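Local coordinates for epsin 1 (PDB 5LP0), which probably binds membranes rich in phosphatidylinositol 4,5-bisphosphate, changes their curvature and helps clathrin-coated invaginations form during endocytosis, at residues S29-L34 against M66-Y71; E43-V48 against Q82-N87; Y71-K74 against V80-Q83. All blocks are in the same frame, centred on the assembly; numbering follows the deposited sequence.

Contact 1: residues S29-L34 against M66-Y71; sequences SEIADL and MTLMEY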
loop_
_atom_site.group_PDB
_atom_site.type_symbol
_atom_site.label_atom_id
_atom_site.label_comp_id
_atom_site.label_asym_id
_atom_site.label_seq_id
_atom_site.Cartn_x
_atom_site.Cartn_y
_atom_site.Cartn_z
ATOM N N SER A 29 -9.969 3.048 -4.502
ATOM C CA SER A 29 -11.257 2.461 -4.160
ATOM C C SER A 29 -11.548 1.231 -5.017
ATOM O O SER A 29 -12.062 0.241 -4.523
ATOM C CB SER A 29 -12.372 3.491 -4.315
ATOM O OG SER A 29 -13.621 2.927 -3.954
ATOM N N GLU A 30 -11.225 1.302 -6.300
ATOM C CA GLU A 30 -11.379 0.144 -7.174
ATOM C C GLU A 30 -10.571 -1.065 -6.666
ATOM O O GLU A 30 -11.061 -2.193 -6.633
ATOM C CB GLU A 30 -10.969 0.490 -8.606
ATOM C CG GLU A 30 -11.868 1.506 -9.277
ATOM C CD GLU A 30 -11.279 2.063 -10.566
ATOM O OE1 GLU A 30 -10.449 1.376 -11.197
ATOM O OE2 GLU A 30 -11.646 3.196 -10.945
ATOM N N ILE A 31 -9.319 -0.816 -6.290
ATOM C CA ILE A 31 -8.441 -1.867 -5.782
ATOM C C ILE A 31 -9.034 -2.435 -4.474
ATOM O O ILE A 31 -9.066 -3.650 -4.284
ATOM C CB ILE A 31 -6.995 -1.366 -5.605
ATOM C CG1 ILE A 31 -6.427 -0.900 -6.965
ATOM C CG2 ILE A 31 -6.113 -2.465 -5.032
ATOM C CD1 ILE A 31 -5.146 -0.113 -6.857
ATOM N N ALA A 32 -9.570 -1.567 -3.609
ATOM C CA ALA A 32 -10.171 -2.022 -2.368
ATOM C C ALA A 32 -11.349 -2.959 -2.654
ATOM O O ALA A 32 -11.456 -4.001 -2.024
ATOM C CB ALA A 32 -10.637 -0.848 -1.523
ATOM N N ASP A 33 -12.228 -2.615 -3.601
ATOM C CA ASP A 33 -13.319 -3.522 -3.941
ATOM C C ASP A 33 -12.782 -4.869 -4.439
ATOM O O ASP A 33 -13.311 -5.916 -4.081
ATOM C CB ASP A 33 -14.227 -2.926 -5.022
ATOM C CG ASP A 33 -15.143 -1.848 -4.492
ATOM O OD1 ASP A 33 -15.476 -1.876 -3.285
ATOM O OD2 ASP A 33 -15.524 -0.971 -5.290
ATOM N N LEU A 34 -11.718 -4.830 -5.252
ATOM C CA LEU A 34 -11.125 -6.060 -5.782
ATOM C C LEU A 34 -10.512 -6.943 -4.694
ATOM O O LEU A 34 -10.366 -8.149 -4.885
ATOM C CB LEU A 34 -10.095 -5.760 -6.879
ATOM C CG LEU A 34 -10.702 -5.296 -8.212
ATOM C CD1 LEU A 34 -9.634 -4.719 -9.105
ATOM C CD2 LEU A 34 -11.424 -6.441 -8.925
ATOM N N MET A 66 2.979 2.018 0.279
ATOM C CA MET A 66 2.567 2.051 1.690
ATOM C C MET A 66 1.270 2.855 1.796
ATOM O O MET A 66 0.377 2.493 2.570
ATOM C CB MET A 66 3.625 2.660 2.611
ATOM C CG MET A 66 4.748 1.705 2.956
ATOM S SD MET A 66 5.812 2.324 4.272
ATOM C CE MET A 66 6.669 3.564 3.306
ATOM N N THR A 67 1.130 3.920 1.009
ATOM C CA THR A 67 -0.125 4.668 0.978
ATOM C C THR A 67 -1.258 3.760 0.516
ATOM O O THR A 67 -2.321 3.721 1.125
ATOM C CB THR A 67 -0.001 5.859 0.080
ATOM O OG1 THR A 67 1.020 6.706 0.621
ATOM C CG2 THR A 67 -1.324 6.624 0.006
ATOM N N LEU A 68 -1.009 2.978 -0.530
ATOM C CA LEU A 68 -2.016 2.049 -1.013
ATOM C C LEU A 68 -2.304 0.970 0.036
ATOM O O LEU A 68 -3.471 0.675 0.324
ATOM C CB LEU A 68 -1.578 1.438 -2.335
ATOM C CG LEU A 68 -2.510 0.345 -2.853
ATOM C CD1 LEU A 68 -3.897 0.916 -3.147
ATOM C CD2 LEU A 68 -1.933 -0.291 -4.096
ATOM N N MET A 69 -1.278 0.377 0.622
ATOM C CA MET A 69 -1.498 -0.667 1.601
ATOM C C MET A 69 -2.307 -0.122 2.772
ATOM O O MET A 69 -3.243 -0.791 3.228
ATOM C CB MET A 69 -0.188 -1.279 2.091
ATOM C CG MET A 69 -0.425 -2.578 2.869
ATOM S SD MET A 69 -1.059 -3.940 1.818
ATOM C CE MET A 69 0.455 -4.831 1.495
ATOM N N GLU A 70 -1.997 1.074 3.255
ATOM C CA GLU A 70 -2.771 1.662 4.328
ATOM C C GLU A 70 -4.245 1.790 3.941
ATOM O O GLU A 70 -5.155 1.441 4.712
ATOM C CB GLU A 70 -2.212 3.029 4.681
ATOM C CG GLU A 70 -3.008 3.715 5.782
ATOM C CD GLU A 70 -2.442 5.060 6.151
ATOM O OE1 GLU A 70 -1.629 5.620 5.381
ATOM O OE2 GLU A 70 -2.805 5.561 7.231
ATOM N N TYR A 71 -4.490 2.309 2.750
ATOM C CA TYR A 71 -5.857 2.462 2.265
ATOM C C TYR A 71 -6.575 1.106 2.208
ATOM O O TYR A 71 -7.741 0.990 2.585
ATOM C CB TYR A 71 -5.846 3.109 0.885
ATOM C CG TYR A 71 -7.231 3.389 0.340
ATOM C CD1 TYR A 71 -7.829 4.605 0.548
ATOM C CD2 TYR A 71 -7.929 2.433 -0.378
ATOM C CE1 TYR A 71 -9.072 4.883 0.040
ATOM C CE2 TYR A 71 -9.199 2.690 -0.871
ATOM C CZ TYR A 71 -9.767 3.915 -0.646
ATOM O OH TYR A 71 -11.018 4.199 -1.129
#

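Contact 2: residues E43-V48 against Q82-N87; sequences EIMSMV and QQCREN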
loop_
_atom_site.group_PDB
_atom_site.type_symbol
_atom_site.label_atom_id
_atom_site.label_comp_id
_atom_site.label_asym_id
_atom_site.label_seq_id
_atom_site.Cartn_x
_atom_site.Cartn_y
_atom_site.Cartn_z
ATOM N N GLU A 43 -3.384 -11.359 -6.593
ATOM C CA GLU A 43 -2.665 -10.518 -7.572
ATOM C C GLU A 43 -2.269 -9.159 -6.971
ATOM O O GLU A 43 -1.139 -8.654 -7.173
ATOM C CB GLU A 43 -3.514 -10.320 -8.836
ATOM C CG GLU A 43 -3.779 -11.605 -9.631
ATOM C CD GLU A 43 -4.931 -11.474 -10.638
ATOM O OE1 GLU A 43 -5.729 -10.511 -10.543
ATOM O OE2 GLU A 43 -5.036 -12.344 -11.541
ATOM N N ILE A 44 -3.171 -8.575 -6.186
ATOM C CA ILE A 44 -3.000 -7.224 -5.657
ATOM C C ILE A 44 -1.899 -7.279 -4.619
ATOM O O ILE A 44 -0.934 -6.530 -4.683
ATOM C CB ILE A 44 -4.314 -6.718 -5.034
ATOM C CG1 ILE A 44 -5.276 -6.337 -6.145
ATOM C CG2 ILE A 44 -4.067 -5.502 -4.078
ATOM C CD1 ILE A 44 -6.718 -6.207 -5.695
ATOM N N MET A 45 -1.990 -8.206 -3.700
ATOM C CA MET A 45 -1.077 -8.244 -2.589
ATOM C C MET A 45 0.318 -8.579 -3.082
ATOM O O MET A 45 1.299 -7.978 -2.625
ATOM C CB MET A 45 -1.539 -9.243 -1.545
ATOM C CG MET A 45 -2.818 -8.795 -0.857
ATOM S SD MET A 45 -2.783 -7.216 0.040
ATOM C CE MET A 45 -1.802 -7.665 1.479
ATOM N N SER A 46 0.440 -9.476 -4.048
ATOM C CA SER A 46 1.758 -9.820 -4.546
ATOM C C SER A 46 2.422 -8.570 -5.117
ATOM O O SER A 46 3.612 -8.295 -4.832
ATOM C CB SER A 46 1.650 -10.904 -5.619
ATOM O OG SER A 46 2.927 -11.148 -6.158
ATOM N N MET A 47 1.677 -7.823 -5.931
ATOM C CA MET A 47 2.230 -6.621 -6.537
ATOM C C MET A 47 2.574 -5.556 -5.493
ATOM O O MET A 47 3.583 -4.864 -5.606
ATOM C CB MET A 47 1.279 -6.076 -7.603
ATOM C CG MET A 47 1.939 -5.026 -8.495
ATOM S SD MET A 47 3.279 -5.737 -9.501
ATOM C CE MET A 47 4.674 -4.686 -9.100
ATOM N N VAL A 48 1.779 -5.419 -4.448
ATOM C CA VAL A 48 2.070 -4.432 -3.426
ATOM C C VAL A 48 3.356 -4.798 -2.696
ATOM O O VAL A 48 4.219 -3.925 -2.483
ATOM C CB VAL A 48 0.884 -4.245 -2.435
ATOM C CG1 VAL A 48 1.279 -3.265 -1.330
ATOM C CG2 VAL A 48 -0.368 -3.704 -3.144
ATOM N N GLN A 82 -4.923 -8.751 7.832
ATOM C CA GLN A 82 -4.442 -10.016 8.338
ATOM C C GLN A 82 -3.147 -10.421 7.662
ATOM O O GLN A 82 -2.203 -10.839 8.337
ATOM C CB GLN A 82 -5.480 -11.118 8.105
ATOM C CG GLN A 82 -5.283 -12.330 9.002
ATOM C CD GLN A 82 -4.174 -13.269 8.551
ATOM O OE1 GLN A 82 -3.744 -13.255 7.386
ATOM N NE2 GLN A 82 -3.710 -14.116 9.484
ATOM N N GLN A 83 -3.089 -10.310 6.334
ATOM C CA GLN A 83 -1.873 -10.702 5.638
ATOM C C GLN A 83 -0.731 -9.732 5.983
ATOM O O GLN A 83 0.435 -10.146 6.116
ATOM C CB GLN A 83 -2.080 -10.814 4.124
ATOM C CG GLN A 83 -0.804 -11.250 3.425
ATOM C CD GLN A 83 -0.950 -11.536 1.954
ATOM O OE1 GLN A 83 -0.262 -10.950 1.110
ATOM N NE2 GLN A 83 -1.801 -12.461 1.633
ATOM N N CYS A 84 -1.058 -8.464 6.196
ATOM C CA CYS A 84 -0.022 -7.489 6.522
ATOM C C CYS A 84 0.598 -7.784 7.891
ATOM O O CYS A 84 1.809 -7.687 8.070
ATOM C CB CYS A 84 -0.577 -6.083 6.513
ATOM S SG CYS A 84 -0.877 -5.428 4.888
ATOM N N ARG A 85 -0.233 -8.192 8.841
ATOM C CA ARG A 85 0.242 -8.532 10.174
ATOM C C ARG A 85 1.104 -9.785 10.099
ATOM O O ARG A 85 2.123 -9.882 10.791
ATOM C CB ARG A 85 -0.921 -8.736 11.161
ATOM C CG ARG A 85 -1.583 -7.449 11.617
ATOM C CD ARG A 85 -2.540 -7.681 12.805
ATOM N NE ARG A 85 -3.768 -8.362 12.399
ATOM C CZ ARG A 85 -4.800 -7.755 11.817
ATOM N NH1 ARG A 85 -4.754 -6.454 11.588
ATOM N NH2 ARG A 85 -5.883 -8.436 11.455
ATOM N N GLU A 86 0.700 -10.728 9.248
ATOM C CA GLU A 86 1.494 -11.938 9.004
ATOM C C GLU A 86 2.864 -11.615 8.394
ATOM O O GLU A 86 3.847 -12.312 8.642
ATOM C CB GLU A 86 0.768 -12.918 8.069
ATOM C CG GLU A 86 -0.319 -13.740 8.708
ATOM C CD GLU A 86 -0.996 -14.664 7.700
ATOM O OE1 GLU A 86 -0.570 -14.707 6.522
ATOM O OE2 GLU A 86 -1.962 -15.345 8.086
ATOM N N ASN A 87 2.902 -10.581 7.563
ATOM C CA ASN A 87 4.124 -10.192 6.871
ATOM C C ASN A 87 4.678 -8.888 7.401
ATOM O O ASN A 87 5.205 -8.079 6.638
ATOM C CB ASN A 87 3.878 -10.076 5.375
ATOM C CG ASN A 87 3.645 -11.410 4.727
ATOM O OD1 ASN A 87 2.513 -11.863 4.643
ATOM N ND2 ASN A 87 4.722 -12.059 4.265
#

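Contact 3: residues Y71-K74 against V80-Q83; sequences YLIK and VAQQ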
loop_
_atom_site.group_PDB
_atom_site.type_symbol
_atom_site.label_atom_id
_atom_site.label_comp_id
_atom_site.label_asym_id
_atom_site.label_seq_id
_atom_site.Cartn_x
_atom_site.Cartn_y
_atom_site.Cartn_z
ATOM N N TYR A 71 -4.490 2.309 2.750
ATOM C CA TYR A 71 -5.857 2.462 2.265
ATOM C C TYR A 71 -6.575 1.106 2.208
ATOM O O TYR A 71 -7.741 0.990 2.585
ATOM C CB TYR A 71 -5.846 3.109 0.885
ATOM C CG TYR A 71 -7.231 3.389 0.340
ATOM C CD1 TYR A 71 -7.829 4.605 0.548
ATOM C CD2 TYR A 71 -7.929 2.433 -0.378
ATOM C CE1 TYR A 71 -9.072 4.883 0.040
ATOM C CE2 TYR A 71 -9.199 2.690 -0.871
ATOM C CZ TYR A 71 -9.767 3.915 -0.646
ATOM O OH TYR A 71 -11.018 4.199 -1.129
ATOM N N LEU A 72 -5.895 0.062 1.741
ATOM C CA LEU A 72 -6.507 -1.262 1.641
ATOM C C LEU A 72 -6.728 -1.915 3.004
ATOM O O LEU A 72 -7.720 -2.615 3.228
ATOM C CB LEU A 72 -5.620 -2.146 0.773
ATOM C CG LEU A 72 -5.413 -1.728 -0.680
ATOM C CD1 LEU A 72 -4.518 -2.754 -1.395
ATOM C CD2 LEU A 72 -6.739 -1.554 -1.432
ATOM N N ILE A 73 -5.815 -1.694 3.932
ATOM C CA ILE A 73 -5.981 -2.158 5.305
ATOM C C ILE A 73 -7.262 -1.574 5.908
ATOM O O ILE A 73 -8.028 -2.296 6.566
ATOM C CB ILE A 73 -4.768 -1.740 6.169
ATOM C CG1 ILE A 73 -3.558 -2.634 5.863
ATOM C CG2 ILE A 73 -5.099 -1.762 7.655
ATOM C CD1 ILE A 73 -2.211 -2.001 6.259
ATOM N N LYS A 74 -7.511 -0.298 5.657
ATOM C CA LYS A 74 -8.639 0.409 6.276
ATOM C C LYS A 74 -9.946 0.266 5.499
ATOM O O LYS A 74 -11.026 0.343 6.082
ATOM C CB LYS A 74 -8.306 1.890 6.407
ATOM C CG LYS A 74 -7.180 2.203 7.370
ATOM C CD LYS A 74 -6.896 3.687 7.393
ATOM C CE LYS A 74 -5.771 3.978 8.345
ATOM N NZ LYS A 74 -5.495 5.446 8.446
ATOM N N VAL A 80 -6.759 -8.222 4.074
ATOM C CA VAL A 80 -5.599 -7.366 3.807
ATOM C C VAL A 80 -4.792 -7.147 5.094
ATOM O O VAL A 80 -3.583 -7.437 5.146
ATOM C CB VAL A 80 -5.997 -6.002 3.202
ATOM C CG1 VAL A 80 -4.731 -5.117 3.020
ATOM C CG2 VAL A 80 -6.711 -6.177 1.858
ATOM N N ALA A 81 -5.455 -6.639 6.133
ATOM C CA ALA A 81 -4.776 -6.365 7.402
ATOM C C ALA A 81 -4.195 -7.655 7.979
ATOM O O ALA A 81 -3.115 -7.674 8.559
ATOM C CB ALA A 81 -5.733 -5.687 8.398
ATOM N N GLN A 82 -4.923 -8.751 7.832
ATOM C CA GLN A 82 -4.442 -10.016 8.338
ATOM C C GLN A 82 -3.147 -10.421 7.662
ATOM O O GLN A 82 -2.203 -10.839 8.337
ATOM C CB GLN A 82 -5.480 -11.118 8.105
ATOM C CG GLN A 82 -5.283 -12.330 9.002
ATOM C CD GLN A 82 -4.174 -13.269 8.551
ATOM O OE1 GLN A 82 -3.744 -13.255 7.386
ATOM N NE2 GLN A 82 -3.710 -14.116 9.484
ATOM N N GLN A 83 -3.089 -10.310 6.334
ATOM C CA GLN A 83 -1.873 -10.702 5.638
ATOM C C GLN A 83 -0.731 -9.732 5.983
ATOM O O GLN A 83 0.435 -10.146 6.116
ATOM C CB GLN A 83 -2.080 -10.814 4.124
ATOM C CG GLN A 83 -0.804 -11.250 3.425
ATOM C CD GLN A 83 -0.950 -11.536 1.954
ATOM O OE1 GLN A 83 -0.262 -10.950 1.110
ATOM N NE2 GLN A 83 -1.801 -12.461 1.633
HETATM O O HOH W 1 -7.969 -5.101 6.147
#

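Contact 1: residues S29-L34 against M66-Y71
Tyr-71 reaches across to the helix of Ser-29 and Ala-32, and Leu-68 meets Ile-31 deeper in the same interface. The tight part is apolar. Ile-31 and Leu-68 are both buried, and their side chains run roughly perpendicular. Methyl meets methyl, with Ile-31 CD1 4.0 Å from Leu-68 CD1. Helix 8-15 closes over this pair, with Val-12 touching Leu-68, and Lys-11 and Ala-15 touching Ile-31. Ala-32 is small enough to let the tyrosine ring in close. Its CB lies at the ring edge, near the ring plane, 3.9 Å from Tyr-71 CE2.

This is helix-helix packing inside the alpha-helical ENTH fold, joining helix 25-34 to helix 59-75. The axes of the two short segments pass 10.3 Å apart at a crossing angle of -53°. The site that probably binds phosphatidylinositol 4,5-bisphosphate is near. Arg-51, a probable ligand of that lipid, has its side chain about 7 Å from that of Leu-68.

The looser side is at Ser-29, where both partners are partly exposed. Tyr-71 has CG anti to its backbone N (chi1 -176°), which carries the ring over to the neighbouring helix. Its hydroxyl ends against carbon: Tyr-71 OH is 3.5 Å from Ser-29 CA. The serine hydroxyl does not bond to it, since Ser-29 OG stays 4.0 Å from Tyr-71 OH. Glu-30, the next residue, forms a salt bridge with Lys-11.

Contact 2: residues E43-V48 against Q82-N87
Met-45 and Gln-83 reach toward each other and carry most of this contact between helix 38-51 and helix 78-86.

The van der Waals part centres on the methionine. Its chain bends at chi2 and chi3 (-60° and -73°), and this folds the methyl group toward the glutamine. Met-45 CE lies 4.0 Å from Gln-83 CD. The same methyl lies near sulfur, with Met-45 CE 4.2 Å from Cys-84 SG. Met-69 of helix 59-75 touches both Met-45 and Cys-84, so three helices of the ENTH domain come together here. Phe-41, one turn earlier on helix 38-51, packs on Gln-83 as well.

The polar part centres on the glutamine amide. Gln-83 runs straight out (chi2 173°) and brings its oxygen up to the base of the methionine. Gln-83 OE1 is 3.4 Å from Met-45 CB, a contact with carbon. The same oxygen also lies by the methionine methyl, with Gln-83 OE1 3.6 Å from Met-45 CE. The true partner of this oxygen is Trp-49 NE1, one turn further along helix 38-51, which donates a hydrogen bond to it. That bond fixes which end of the amide faces the helix. With a leucine in place of Gln-83, Trp-49 NE1 would probably lose its acceptor and the indole would be less firmly held.

The chemistry is mixed: methyl and sulfur packing supplies contact area, while one amide-to-indole hydrogen bond gives the helix pair a specific link.

Contact 3: residues Y71-K74 against V80-Q83
Val-80 buries more surface here than any other residue, and it does so by pressing a methyl onto the backbone between Leu-72 and Ile-73. With chi1 at 177°, CG1 points opposite the backbone N and reaches helix 59-75. Val-80 CG1 is 3.7 Å from Ile-73 N. It also touches a side chain, with Val-80 CG1 3.8 Å from Leu-72 CB. The base of the valine meets a carbonyl, with Val-80 CB 3.8 Å from Leu-72 O. Phe-41 of helix 38-51 packs on Val-80 as well.

Ile-73 comes next, and it divides its two branches between two partners. Ile-73 CG1 is 4.0 Å from Val-80 CG1, and the two side chains are set nearly square to each other. Ile-73 CG2 is 4.0 Å from Ala-81 CB. Leu-118, Leu-122 and Leu-128, from the two C-terminal helices, also touch Ile-73.

Leu-72 offers its CB to the valine, while the rest of its side chain serves other neighbours. Ile-31 and Ile-44 pack against it.

The two segments flank a two-residue link. Helix 59-75 and helix 78-86 are consecutive helices of the ENTH domain, joined by those two residues. The backbones come very close, with Ile-73 CA 4.9 Å from Ala-81 CA. A water bridges them there. It donates to Ile-73 O at 2.8 Å and accepts from Ala-81 N at 2.9 Å.

Methyl groups thus pack the two helices against each other, while a single water satisfies a carbonyl in the last turn of one helix and an amide in the first turn of the next.

In the fold
All three contacts are mainly buried, but contact 1 reaches a partly exposed edge at its tyrosine. Contacts 1 and 3 both use helix 59-75, and contacts 2 and 3 both use helix 78-86. Met-69, from the 66-71 segment, takes no part across contact 1 but packs beside contact 2, where it also meets Val-48. Cys-84 SG, 3.9 Å from Ile-73 CD1, joins contact 2 to contact 3. The chemistry follows the place. Contacts 1 and 2 join helices distant in sequence; contact 3 joins consecutive ones. Contact 1 relies on a ring and methyls. Contact 2 adds a polar amide anchored on an indole. Contact 3 is close enough for a water to bridge backbones.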